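Local coordinates for conjugal transfer protein (Escherichia coli, PDB 5I97), which is a VirB8-like inner-membrane component of a plasmid-encoded type IV secretion system, probably serving in assembly of the channel used for conjugal DNA transfer, at residues A[23-26]-A[27-31]; A[30-33]-A[34-38]; A[44-47]-A[48-51]; A[58-62]-A[63-67]; A[74-78]-A[79-83]. All coordinates share one frame; numbering follows the deposited sequence.

Contact 1: residues A[23-26]-A[27-31]; sequences TSYG and DEIDK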
loop_
_atom_site.group_PDB
_atom_site.type_symbol
_atom_site.label_atom_id
_atom_site.label_comp_id
_atom_site.label_asym_id
_atom_site.label_seq_id
_atom_site.Cartn_x
_atom_site.Cartn_y
_atom_site.Cartn_z
ATOM N N THR A 23 35.347 -2.541 -1.724
ATOM C CA THR A 23 34.563 -3.263 -0.760
ATOM C C THR A 23 33.420 -2.404 -0.210
ATOM O O THR A 23 32.284 -2.865 -0.152
ATOM C CB THR A 23 35.433 -3.761 0.380
ATOM O OG1 THR A 23 36.408 -4.668 -0.143
ATOM C CG2 THR A 23 34.587 -4.490 1.407
ATOM N N SER A 24 33.705 -1.150 0.141
ATOM C CA SER A 24 32.681 -0.298 0.739
ATOM C C SER A 24 32.644 1.102 0.157
ATOM O O SER A 24 33.591 1.558 -0.464
ATOM C CB SER A 24 32.875 -0.207 2.255
ATOM O OG SER A 24 32.044 0.796 2.808
ATOM N N TYR A 25 31.529 1.775 0.385
ATOM C CA TYR A 25 31.329 3.156 -0.020
ATOM C C TYR A 25 30.885 4.000 1.161
ATOM O O TYR A 25 30.404 5.112 0.982
ATOM C CB TYR A 25 30.281 3.258 -1.123
ATOM C CG TYR A 25 30.828 3.370 -2.517
ATOM C CD1 TYR A 25 31.290 4.587 -3.008
ATOM C CD2 TYR A 25 30.882 2.264 -3.353
ATOM C CE1 TYR A 25 31.794 4.695 -4.289
ATOM C CE2 TYR A 25 31.378 2.362 -4.637
ATOM C CZ TYR A 25 31.830 3.583 -5.101
ATOM O OH TYR A 25 32.336 3.682 -6.381
ATOM N N GLY A 26 31.001 3.464 2.364
ATOM C CA GLY A 26 30.508 4.196 3.507
ATOM C C GLY A 26 29.158 3.676 3.972
ATOM O O GLY A 26 28.432 3.007 3.220
ATOM N N ASP A 27 28.832 3.982 5.221
ATOM C CA ASP A 27 27.635 3.461 5.854
ATOM C C ASP A 27 26.354 3.724 5.072
ATOM O O ASP A 27 25.593 2.801 4.806
ATOM C CB ASP A 27 27.474 4.056 7.248
ATOM C CG ASP A 27 28.280 3.329 8.284
ATOM O OD1 ASP A 27 29.022 2.401 7.914
ATOM O OD2 ASP A 27 28.180 3.691 9.474
ATOM N N GLU A 28 26.121 4.977 4.710
ATOM C CA GLU A 28 24.834 5.361 4.169
ATOM C C GLU A 28 24.569 4.793 2.786
ATOM O O GLU A 28 23.447 4.360 2.489
ATOM C CB GLU A 28 24.729 6.883 4.124
ATOM C CG GLU A 28 24.879 7.553 5.483
ATOM C CD GLU A 28 26.332 7.750 5.893
ATOM O OE1 GLU A 28 27.227 7.722 5.019
ATOM O OE2 GLU A 28 26.577 7.937 7.101
ATOM N N ILE A 29 25.609 4.767 1.961
ATOM C CA ILE A 29 25.509 4.242 0.614
ATOM C C ILE A 29 25.426 2.721 0.608
ATOM O O ILE A 29 24.610 2.152 -0.116
ATOM C CB ILE A 29 26.693 4.697 -0.245
ATOM C CG1 ILE A 29 26.738 6.224 -0.315
ATOM C CG2 ILE A 29 26.599 4.087 -1.631
ATOM C CD1 ILE A 29 27.923 6.775 -1.091
ATOM N N ASP A 30 26.269 2.070 1.406
ATOM C CA ASP A 30 26.240 0.618 1.549
ATOM C C ASP A 30 24.850 0.159 1.987
ATOM O O ASP A 30 24.287 -0.765 1.418
ATOM C CB ASP A 30 27.265 0.138 2.568
ATOM C CG ASP A 30 28.673 0.160 2.040
ATOM O OD1 ASP A 30 28.888 0.701 0.942
ATOM O OD2 ASP A 30 29.566 -0.365 2.734
ATOM N N LYS A 31 24.316 0.824 3.007
ATOM C CA LYS A 31 23.019 0.479 3.549
ATOM C C LYS A 31 21.941 0.640 2.483
ATOM O O LYS A 31 20.999 -0.140 2.428
ATOM C CB LYS A 31 22.712 1.338 4.780
ATOM C CG LYS A 31 21.324 1.136 5.359
ATOM C CD LYS A 31 21.013 2.144 6.456
ATOM C CE LYS A 31 19.574 2.000 6.943
ATOM N NZ LYS A 31 19.243 3.011 7.988
#

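Contact 2: residues A[30-33]-A[34-38]; sequences DKFW and LTQYV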
loop_
_atom_site.group_PDB
_atom_site.type_symbol
_atom_site.label_atom_id
_atom_site.label_comp_id
_atom_site.label_asym_id
_atom_site.label_seq_id
_atom_site.Cartn_x
_atom_site.Cartn_y
_atom_site.Cartn_z
ATOM N N ASP A 30 26.269 2.070 1.406
ATOM C CA ASP A 30 26.240 0.618 1.549
ATOM C C ASP A 30 24.850 0.159 1.987
ATOM O O ASP A 30 24.287 -0.765 1.418
ATOM C CB ASP A 30 27.265 0.138 2.568
ATOM C CG ASP A 30 28.673 0.160 2.040
ATOM O OD1 ASP A 30 28.888 0.701 0.942
ATOM O OD2 ASP A 30 29.566 -0.365 2.734
ATOM N N LYS A 31 24.316 0.824 3.007
ATOM C CA LYS A 31 23.019 0.479 3.549
ATOM C C LYS A 31 21.941 0.640 2.483
ATOM O O LYS A 31 20.999 -0.140 2.428
ATOM C CB LYS A 31 22.712 1.338 4.780
ATOM C CG LYS A 31 21.324 1.136 5.359
ATOM C CD LYS A 31 21.013 2.144 6.456
ATOM C CE LYS A 31 19.574 2.000 6.943
ATOM N NZ LYS A 31 19.243 3.011 7.988
ATOM N N PHE A 32 22.098 1.622 1.606
ATOM C CA PHE A 32 21.114 1.826 0.553
ATOM C C PHE A 32 21.020 0.631 -0.388
ATOM O O PHE A 32 19.936 0.108 -0.609
ATOM C CB PHE A 32 21.422 3.071 -0.270
ATOM C CG PHE A 32 20.573 3.187 -1.506
ATOM C CD1 PHE A 32 19.222 3.480 -1.412
ATOM C CD2 PHE A 32 21.114 2.942 -2.761
ATOM C CE1 PHE A 32 18.438 3.566 -2.543
ATOM C CE2 PHE A 32 20.332 3.018 -3.899
ATOM C CZ PHE A 32 18.994 3.333 -3.792
ATOM N N TRP A 33 22.150 0.218 -0.950
ATOM C CA TRP A 33 22.163 -0.884 -1.900
ATOM C C TRP A 33 21.794 -2.197 -1.231
ATOM O O TRP A 33 21.085 -3.006 -1.813
ATOM C CB TRP A 33 23.534 -1.013 -2.579
ATOM C CG TRP A 33 23.901 0.204 -3.349
ATOM C CD1 TRP A 33 24.853 1.117 -3.023
ATOM C CD2 TRP A 33 23.315 0.655 -4.580
ATOM N NE1 TRP A 33 24.896 2.108 -3.966
ATOM C CE2 TRP A 33 23.962 1.848 -4.935
ATOM C CE3 TRP A 33 22.308 0.163 -5.413
ATOM C CZ2 TRP A 33 23.641 2.557 -6.092
ATOM C CZ3 TRP A 33 21.987 0.869 -6.556
ATOM C CH2 TRP A 33 22.651 2.050 -6.886
ATOM N N LEU A 34 22.245 -2.397 -0.001
ATOM C CA LEU A 34 21.943 -3.644 0.675
ATOM C C LEU A 34 20.446 -3.775 0.962
ATOM O O LEU A 34 19.875 -4.841 0.773
ATOM C CB LEU A 34 22.738 -3.760 1.962
ATOM C CG LEU A 34 24.217 -4.058 1.752
ATOM C CD1 LEU A 34 25.020 -3.565 2.944
ATOM C CD2 LEU A 34 24.459 -5.526 1.487
ATOM N N THR A 35 19.815 -2.692 1.407
ATOM C CA THR A 35 18.394 -2.738 1.684
ATOM C C THR A 35 17.605 -2.845 0.371
ATOM O O THR A 35 16.582 -3.515 0.324
ATOM C CB THR A 35 17.905 -1.518 2.523
ATOM O OG1 THR A 35 18.309 -0.300 1.903
ATOM C CG2 THR A 35 18.464 -1.564 3.930
ATOM N N GLN A 36 18.077 -2.180 -0.680
ATOM C CA GLN A 36 17.457 -2.288 -2.002
ATOM C C GLN A 36 17.479 -3.712 -2.504
ATOM O O GLN A 36 16.525 -4.187 -3.099
ATOM C CB GLN A 36 18.186 -1.411 -3.023
ATOM C CG GLN A 36 17.890 0.052 -2.915
ATOM C CD GLN A 36 16.482 0.355 -3.312
ATOM O OE1 GLN A 36 15.677 0.764 -2.488
ATOM N NE2 GLN A 36 16.174 0.174 -4.590
ATOM N N TYR A 37 18.583 -4.389 -2.250
ATOM C CA TYR A 37 18.750 -5.748 -2.705
ATOM C C TYR A 37 17.743 -6.650 -2.010
ATOM O O TYR A 37 17.071 -7.441 -2.662
ATOM C CB TYR A 37 20.175 -6.225 -2.460
ATOM C CG TYR A 37 20.480 -7.594 -3.008
ATOM C CD1 TYR A 37 20.920 -7.763 -4.313
ATOM C CD2 TYR A 37 20.322 -8.729 -2.220
ATOM C CE1 TYR A 37 21.208 -9.022 -4.818
ATOM C CE2 TYR A 37 20.611 -9.987 -2.713
ATOM C CZ TYR A 37 21.050 -10.131 -4.011
ATOM O OH TYR A 37 21.329 -11.384 -4.494
ATOM N N VAL A 38 17.652 -6.528 -0.690
ATOM C CA VAL A 38 16.719 -7.325 0.082
ATOM C C VAL A 38 15.287 -7.033 -0.333
ATOM O O VAL A 38 14.475 -7.933 -0.469
ATOM C CB VAL A 38 16.879 -7.072 1.587
ATOM C CG1 VAL A 38 15.728 -7.718 2.374
ATOM C CG2 VAL A 38 18.230 -7.566 2.062
#

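Contact 3: residues A[44-47]-A[48-51]; sequences YDFY and SVQV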
loop_
_atom_site.group_PDB
_atom_site.type_symbol
_atom_site.label_atom_id
_atom_site.label_comp_id
_atom_site.label_asym_id
_atom_site.label_seq_id
_atom_site.Cartn_x
_atom_site.Cartn_y
_atom_site.Cartn_z
ATOM N N TYR A 44 7.538 -9.796 -3.410
ATOM C CA TYR A 44 6.905 -10.323 -4.602
ATOM C C TYR A 44 5.747 -9.434 -5.018
ATOM O O TYR A 44 4.757 -9.279 -4.296
ATOM C CB TYR A 44 6.414 -11.753 -4.417
ATOM C CG TYR A 44 5.820 -12.267 -5.703
ATOM C CD1 TYR A 44 6.633 -12.728 -6.728
ATOM C CD2 TYR A 44 4.447 -12.234 -5.918
ATOM C CE1 TYR A 44 6.093 -13.170 -7.905
ATOM C CE2 TYR A 44 3.906 -12.675 -7.091
ATOM C CZ TYR A 44 4.727 -13.141 -8.088
ATOM O OH TYR A 44 4.176 -13.591 -9.271
ATOM N N ASP A 45 5.884 -8.851 -6.197
ATOM C CA ASP A 45 4.811 -8.093 -6.799
ATOM C C ASP A 45 4.852 -8.334 -8.296
ATOM O O ASP A 45 5.837 -7.984 -8.959
ATOM C CB ASP A 45 4.959 -6.614 -6.451
ATOM C CG ASP A 45 3.857 -5.768 -7.020
ATOM O OD1 ASP A 45 2.755 -6.296 -7.236
ATOM O OD2 ASP A 45 4.077 -4.558 -7.213
ATOM N N PHE A 46 3.778 -8.915 -8.830
ATOM C CA PHE A 46 3.743 -9.314 -10.233
ATOM C C PHE A 46 3.990 -8.127 -11.126
ATOM O O PHE A 46 4.630 -8.246 -12.166
ATOM C CB PHE A 46 2.406 -9.965 -10.605
ATOM C CG PHE A 46 2.351 -10.465 -12.034
ATOM C CD1 PHE A 46 3.121 -11.551 -12.437
ATOM C CD2 PHE A 46 1.545 -9.845 -12.971
ATOM C CE1 PHE A 46 3.075 -12.013 -13.736
ATOM C CE2 PHE A 46 1.497 -10.304 -14.279
ATOM C CZ PHE A 46 2.267 -11.388 -14.663
ATOM N N TYR A 47 3.527 -6.965 -10.702
ATOM C CA TYR A 47 3.642 -5.792 -11.548
ATOM C C TYR A 47 5.062 -5.241 -11.554
ATOM O O TYR A 47 5.403 -4.441 -12.417
ATOM C CB TYR A 47 2.628 -4.722 -11.109
ATOM C CG TYR A 47 1.186 -5.172 -11.314
ATOM C CD1 TYR A 47 0.586 -6.060 -10.445
ATOM C CD2 TYR A 47 0.443 -4.726 -12.401
ATOM C CE1 TYR A 47 -0.719 -6.488 -10.643
ATOM C CE2 TYR A 47 -0.867 -5.144 -12.611
ATOM C CZ TYR A 47 -1.445 -6.030 -11.729
ATOM O OH TYR A 47 -2.750 -6.461 -11.934
ATOM N N SER A 48 5.923 -5.707 -10.654
ATOM C CA SER A 48 7.308 -5.224 -10.679
ATOM C C SER A 48 8.330 -6.351 -10.683
ATOM O O SER A 48 9.535 -6.096 -10.579
ATOM C CB SER A 48 7.589 -4.316 -9.483
ATOM O OG SER A 48 7.585 -5.050 -8.269
ATOM N N VAL A 49 7.859 -7.589 -10.812
ATOM C CA VAL A 49 8.735 -8.747 -10.653
ATOM C C VAL A 49 9.809 -8.801 -11.736
ATOM O O VAL A 49 10.901 -9.303 -11.507
ATOM C CB VAL A 49 7.935 -10.072 -10.638
ATOM C CG1 VAL A 49 7.319 -10.353 -11.989
ATOM C CG2 VAL A 49 8.821 -11.226 -10.200
ATOM N N GLN A 50 9.523 -8.259 -12.910
ATOM C CA GLN A 50 10.531 -8.264 -13.950
ATOM C C GLN A 50 11.666 -7.294 -13.610
ATOM O O GLN A 50 12.842 -7.595 -13.815
ATOM C CB GLN A 50 9.905 -7.916 -15.298
ATOM C CG GLN A 50 10.921 -7.836 -16.417
ATOM C CD GLN A 50 11.691 -9.135 -16.575
ATOM O OE1 GLN A 50 12.924 -9.149 -16.527
ATOM N NE2 GLN A 50 10.964 -10.244 -16.729
ATOM N N VAL A 51 11.311 -6.134 -13.073
ATOM C CA VAL A 51 12.304 -5.158 -12.643
ATOM C C VAL A 51 13.112 -5.689 -11.472
ATOM O O VAL A 51 14.336 -5.574 -11.463
ATOM C CB VAL A 51 11.642 -3.827 -12.256
ATOM C CG1 VAL A 51 12.621 -2.902 -11.560
ATOM C CG2 VAL A 51 11.021 -3.183 -13.484
#

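Contact 4: residues A[58-62]-A[63-67]; sequences LMSTP and NVAES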
loop_
_atom_site.group_PDB
_atom_site.type_symbol
_atom_site.label_atom_id
_atom_site.label_comp_id
_atom_site.label_asym_id
_atom_site.label_seq_id
_atom_site.Cartn_x
_atom_site.Cartn_y
_atom_site.Cartn_z
ATOM N N LEU A 58 21.680 -8.140 -11.647
ATOM C CA LEU A 58 22.773 -7.198 -11.853
ATOM C C LEU A 58 23.574 -6.966 -10.577
ATOM O O LEU A 58 24.732 -6.592 -10.636
ATOM C CB LEU A 58 22.247 -5.860 -12.374
ATOM C CG LEU A 58 21.550 -5.881 -13.731
ATOM C CD1 LEU A 58 20.990 -4.511 -14.053
ATOM C CD2 LEU A 58 22.523 -6.330 -14.813
ATOM N N MET A 59 22.951 -7.206 -9.429
ATOM C CA MET A 59 23.578 -6.925 -8.153
ATOM C C MET A 59 24.058 -8.184 -7.465
ATOM O O MET A 59 24.198 -8.206 -6.250
ATOM C CB MET A 59 22.613 -6.178 -7.237
ATOM C CG MET A 59 22.195 -4.826 -7.757
ATOM S SD MET A 59 20.897 -4.130 -6.739
ATOM C CE MET A 59 20.430 -2.726 -7.737
ATOM N N SER A 60 24.313 -9.232 -8.238
ATOM C CA SER A 60 24.753 -10.487 -7.653
ATOM C C SER A 60 25.950 -11.016 -8.422
ATOM O O SER A 60 26.071 -10.778 -9.614
ATOM C CB SER A 60 23.634 -11.544 -7.681
ATOM O OG SER A 60 22.398 -11.070 -7.175
ATOM N N THR A 61 26.817 -11.754 -7.739
ATOM C CA THR A 61 27.806 -12.557 -8.417
ATOM C C THR A 61 27.051 -13.676 -9.130
ATOM O O THR A 61 25.938 -14.024 -8.739
ATOM C CB THR A 61 28.852 -13.148 -7.455
ATOM O OG1 THR A 61 28.199 -13.957 -6.475
ATOM C CG2 THR A 61 29.644 -12.043 -6.757
ATOM N N PRO A 62 27.634 -14.224 -10.199
ATOM C CA PRO A 62 26.908 -15.271 -10.925
ATOM C C PRO A 62 26.488 -16.455 -10.048
ATOM O O PRO A 62 25.435 -17.046 -10.291
ATOM C CB PRO A 62 27.920 -15.712 -11.986
ATOM C CG PRO A 62 28.751 -14.498 -12.228
ATOM C CD PRO A 62 28.839 -13.769 -10.918
ATOM N N ASN A 63 27.277 -16.777 -9.029
ATOM C CA ASN A 63 26.917 -17.857 -8.115
ATOM C C ASN A 63 25.672 -17.509 -7.317
ATOM O O ASN A 63 24.744 -18.300 -7.232
ATOM C CB ASN A 63 28.069 -18.171 -7.169
ATOM C CG ASN A 63 29.314 -18.623 -7.907
ATOM O OD1 ASN A 63 30.396 -18.045 -7.747
ATOM N ND2 ASN A 63 29.168 -19.649 -8.735
ATOM N N VAL A 64 25.657 -16.314 -6.743
ATOM C CA VAL A 64 24.509 -15.837 -5.978
ATOM C C VAL A 64 23.291 -15.698 -6.893
ATOM O O VAL A 64 22.181 -16.039 -6.519
ATOM C CB VAL A 64 24.827 -14.484 -5.302
ATOM C CG1 VAL A 64 23.567 -13.815 -4.775
ATOM C CG2 VAL A 64 25.865 -14.668 -4.190
ATOM N N ALA A 65 23.521 -15.220 -8.108
ATOM C CA ALA A 65 22.447 -14.961 -9.052
ATOM C C ALA A 65 21.724 -16.240 -9.464
ATOM O O ALA A 65 20.500 -16.294 -9.472
ATOM C CB ALA A 65 22.990 -14.264 -10.274
ATOM N N GLU A 66 22.477 -17.286 -9.775
ATOM C CA GLU A 66 21.859 -18.454 -10.381
ATOM C C GLU A 66 21.183 -19.292 -9.311
ATOM O O GLU A 66 20.284 -20.072 -9.597
ATOM C CB GLU A 66 22.910 -19.254 -11.170
ATOM C CG GLU A 66 22.727 -20.767 -11.216
ATOM C CD GLU A 66 23.944 -21.478 -11.793
ATOM O OE1 GLU A 66 24.989 -20.818 -11.979
ATOM O OE2 GLU A 66 23.862 -22.699 -12.046
ATOM N N SER A 67 21.536 -19.052 -8.060
ATOM C CA SER A 67 20.764 -19.624 -6.972
ATOM C C SER A 67 19.393 -18.949 -6.844
ATOM O O SER A 67 18.400 -19.592 -6.515
ATOM C CB SER A 67 21.541 -19.502 -5.663
ATOM O OG SER A 67 20.741 -19.915 -4.572
#

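Contact 5: residues A[74-78]-A[79-83]; sequences GRNGL and DKVLG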
loop_
_atom_site.group_PDB
_atom_site.type_symbol
_atom_site.label_atom_id
_atom_site.label_comp_id
_atom_site.label_asym_id
_atom_site.label_seq_id
_atom_site.Cartn_x
_atom_site.Cartn_y
_atom_site.Cartn_z
ATOM N N GLY A 74 11.575 -22.893 -15.492
ATOM C CA GLY A 74 10.606 -23.938 -15.761
ATOM C C GLY A 74 9.154 -23.515 -15.809
ATOM O O GLY A 74 8.809 -22.339 -15.668
ATOM N N ARG A 75 8.302 -24.516 -15.990
ATOM C CA ARG A 75 6.863 -24.346 -16.055
ATOM C C ARG A 75 6.317 -23.885 -14.704
ATOM O O ARG A 75 5.279 -23.247 -14.644
ATOM C CB ARG A 75 6.213 -25.656 -16.491
ATOM C CG ARG A 75 6.455 -26.023 -17.961
ATOM C CD ARG A 75 5.913 -27.409 -18.296
ATOM N NE ARG A 75 6.633 -28.453 -17.567
ATOM C CZ ARG A 75 6.159 -29.084 -16.496
ATOM N NH1 ARG A 75 4.966 -28.771 -16.012
ATOM N NH2 ARG A 75 6.882 -30.015 -15.897
ATOM N N ASN A 76 7.038 -24.190 -13.630
ATOM C CA ASN A 76 6.607 -23.813 -12.300
ATOM C C ASN A 76 7.529 -22.699 -11.770
ATOM O O ASN A 76 7.822 -22.624 -10.570
ATOM C CB ASN A 76 6.652 -25.018 -11.351
ATOM C CG ASN A 76 5.622 -26.106 -11.692
ATOM O OD1 ASN A 76 4.590 -25.850 -12.305
ATOM N ND2 ASN A 76 5.916 -27.329 -11.284
ATOM N N GLY A 77 7.952 -21.810 -12.665
ATOM C CA GLY A 77 8.649 -20.607 -12.263
ATOM C C GLY A 77 7.710 -19.790 -11.405
ATOM O O GLY A 77 6.521 -19.725 -11.689
ATOM N N LEU A 78 8.256 -19.151 -10.379
ATOM C CA LEU A 78 7.457 -18.484 -9.359
ATOM C C LEU A 78 6.401 -17.564 -9.955
ATOM O O LEU A 78 5.239 -17.627 -9.572
ATOM C CB LEU A 78 8.365 -17.681 -8.420
ATOM C CG LEU A 78 7.700 -17.091 -7.175
ATOM C CD1 LEU A 78 7.267 -18.196 -6.229
ATOM C CD2 LEU A 78 8.599 -16.089 -6.466
ATOM N N ASP A 79 6.795 -16.736 -10.912
ATOM C CA ASP A 79 5.853 -15.795 -11.501
ATOM C C ASP A 79 4.815 -16.511 -12.371
ATOM O O ASP A 79 3.700 -16.017 -12.547
ATOM C CB ASP A 79 6.581 -14.721 -12.320
ATOM C CG ASP A 79 7.436 -15.301 -13.417
ATOM O OD1 ASP A 79 8.203 -16.251 -13.153
ATOM O OD2 ASP A 79 7.321 -14.822 -14.562
ATOM N N LYS A 80 5.169 -17.677 -12.902
ATOM C CA LYS A 80 4.229 -18.405 -13.733
ATOM C C LYS A 80 3.192 -19.101 -12.877
ATOM O O LYS A 80 2.069 -19.294 -13.314
ATOM C CB LYS A 80 4.946 -19.433 -14.618
ATOM C CG LYS A 80 5.981 -18.840 -15.550
ATOM C CD LYS A 80 6.598 -19.906 -16.445
ATOM C CE LYS A 80 7.692 -19.324 -17.328
ATOM N NZ LYS A 80 8.896 -18.905 -16.547
ATOM N N VAL A 81 3.546 -19.416 -11.639
ATOM C CA VAL A 81 2.616 -20.096 -10.760
ATOM C C VAL A 81 1.779 -19.088 -9.978
ATOM O O VAL A 81 0.559 -19.169 -9.981
ATOM C CB VAL A 81 3.348 -21.015 -9.763
ATOM C CG1 VAL A 81 2.370 -21.563 -8.735
ATOM C CG2 VAL A 81 4.048 -22.142 -10.485
ATOM N N LEU A 82 2.438 -18.117 -9.356
ATOM C CA LEU A 82 1.753 -17.120 -8.541
ATOM C C LEU A 82 1.007 -16.088 -9.369
ATOM O O LEU A 82 -0.080 -15.662 -8.998
ATOM C CB LEU A 82 2.738 -16.379 -7.637
ATOM C CG LEU A 82 3.560 -17.103 -6.579
ATOM C CD1 LEU A 82 4.306 -16.056 -5.710
ATOM C CD2 LEU A 82 2.696 -18.000 -5.730
ATOM N N GLY A 83 1.624 -15.645 -10.461
ATOM C CA GLY A 83 1.062 -14.564 -11.238
ATOM C C GLY A 83 0.825 -13.367 -10.342
ATOM O O GLY A 83 1.695 -12.932 -9.585
#

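Contact 1: residues A[23-26]-A[27-31]
With chi1 at 170°, the hydroxyl of S24 stands anti to its own backbone N, and with chi1 at -76° the carboxylate of D30 lies beside its own N; the two rotations bring S24 OG within 2.7 Å of D30 OD2, to which it donates. The other oxygen, D30 OD1, takes the backbone N-H of Y25 at 2.9 Å. Both donors come to the syn sides of the carboxylate, somewhat out of its plane. The hydroxyl of S24 also accepts, from G26 N at 2.9 Å with an N-H...O angle of 173°, and thereby closes an ST turn. From G26 O the first helical bond runs to D30 N, 3.0 Å away. I29 lays CG2 against Y25 CB at 3.8 Å. Y134 OH and Y132 OH add one bond each to OD1 and OD2 of D30, giving this buried carboxylate four donors. With an alanine in place of D30, S24 OG, Y25 N and the two tyrosine hydroxyls are likely to lose their shared acceptor. G26, whose positive phi suits glycine, occupies the N-cap position, so the arrangement is a helix N-terminus entered through an ST turn, at the start of helix 27-42.

Contact 2: residues A[30-33]-A[34-38]
D30 hands its carbonyl to L34 N at 3.0 Å, and L34 CD1 lies 3.3 Å from that same D30 O, next to the backbone. At K31 the carbonyl receives T35 N, 3.0 Å away. A chi1 of 53° sets T35 OG1 between its own N and carbonyl carbon, and there it lies within hydrogen-bonding distance of both K31 O, at 2.7 Å, and F32 O. These successive i to i+4 bonds mark the middle of helix 27-42, which lies on the antiparallel sheet: L34 packs against strands 86-98, 103-114 and 124-134. F32 accepts Q36 N through its carbonyl and receives Q36 CG over one face of its ring. This CH-pi contact measures 3.7 Å from Q36 CG to the centroid of the F32 ring, 20° off the normal, and the amide plane lies only 7° from that of the ring. F32 CD2 in turn lies 3.6 Å above the plane of the W33 indole, over its centre, while W33 O accepts Y37 N at 2.9 Å.

Contact 3: residues A[44-47]-A[48-51]
S48 opens the second segment, and its N-H bonds to D45 O across a tight turn that leads from the loop into helix 49-58. S48 N lies 2.8 Å from D45 O with an N-H...O angle of 153°, but the C=O...N angle is only 125°, with the donor standing above the carbonyl plane. S48 is at the N-cap position, yet its side chain makes no capping bond. With chi1 at 69°, S48 OG sits between its own N and carbonyl carbon, 3.6 Å from D45 CB, and bonds instead to D52 OD2 within the helix. The side chain of D45 lies alongside this hydroxyl, its OD2 3.7 Å from S48 OG, a van der Waals approach. A glycine in place of D45 takes away CB and the carboxylate; the S48 hydroxyl would probably lose that flank and the turn become freer to flex. Y47, the residue before the N-cap, meets H101 of the second subunit with its ring.

V49 follows, with its two methyls meeting different residues. V49 CG2 approaches Y44 CE1 at 4.1 Å, the two side chains running at a slant to each other. The phenol of Y44 continues beyond this contact, its OH bonding to G83 O while the ring packs on L78 and L82 of helix 78-82. The other methyl of V49, CG1, rests 3.4 Å from F46 O.

Contact 4: residues A[58-62]-A[63-67]
Short-range capping joins the loop after helix 49-58 to the first turn of helix 62-69, where T61 is the N-cap residue and its hydroxyl faces the backbone N of V64. The evidence is the bond from V64 N to T61 OG1, weak at 3.5 Å although its N-H...O angle is a straight 164°. A chi1 of 59° places T61 OG1 between its backbone N and carbonyl carbon, on the side facing the helix, where V64 CG2 also comes to 3.3 Å. The main-chain carbonyl gives the firmer hold: A65 N donates to T61 O at 2.8 Å, nearly in line with the C=O bond. P62, the first helical residue, has no N-H to offer and accepts E66 N at P62 O, 3.0 Å away.

S60 CB touches V64 CG1 at 3.7 Å and A65 CB at 3.8 Å, a close carbon-to-carbon fit on the buried side. The hydroxyl of S60 points elsewhere, to V56 O and to Y37 OH on helix 27-42, while V64 packs on Y37 and R41 of the same helix. Backbone bonds tie M59 and T61 to V153 of strand 151-160. A threonine N-cap followed by proline at the first helical position is a familiar way to begin an alpha helix.

Contact 5: residues A[74-78]-A[79-83]
Around G77 O two N-H groups of the next turn gather: V81 N at 3.0 Å, nearly in line with the C=O bond, and K80 N at 2.7 Å, a weak bond because its N-H...O angle is just 126°. The neighbouring carbonyl, L78 O, is met almost straight by L82 N at 2.9 Å, with an N-H...O angle of 169°, and V81 N adds a weak second bond to it. One branch of each leucine makes the apolar contact between residues one turn apart, L78 CD1 lying 3.7 Å from L82 CD1 where the side chains run aslant. L78 gets there with CG anti to its backbone N, chi1 -171°, and L82 with CG beside its own N.

On the face toward the preceding loop, V81 CG2 rests against N76 CA at 3.6 Å. K80 runs extended until its last torsion, so that its aliphatic part lies along the loop, K80 CD 3.4 Å from G74 O.

That loop is set by a type I beta turn from G74 to G77, closed by G77 N on G74 O at 3.2 Å. Further out, F72 packs on L78 and D79, and L78 shares a backbone bond with K71. The whole is a beta turn leading into the N-cap, here G77, of the short helix 78-82, after which G83 leaves the helix with positive phi.

In the fold
Contacts 1 and 2 share D30 and K31 and follow helix 27-42 from its start at the surface, where a buried carboxylate gathers hydroxyl and backbone donors, to a partly buried stretch against the sheet governed by backbone bonds and apolar packing. Contact 4, also partly buried, touches contact 2; contacts 3 and 5, both at the surface, touch each other. Contacts 1, 3, 4 and 5 each begin a helix, but contact 4 alone has a side-chain capping bond; glycines hold the N-cap in contacts 1 and 5. Helices set against an antiparallel sheet are consistent with the VirB8 family of the NTF2 clan, this chain being one piece, probably the soluble periplasmic part, of a longer membrane protein.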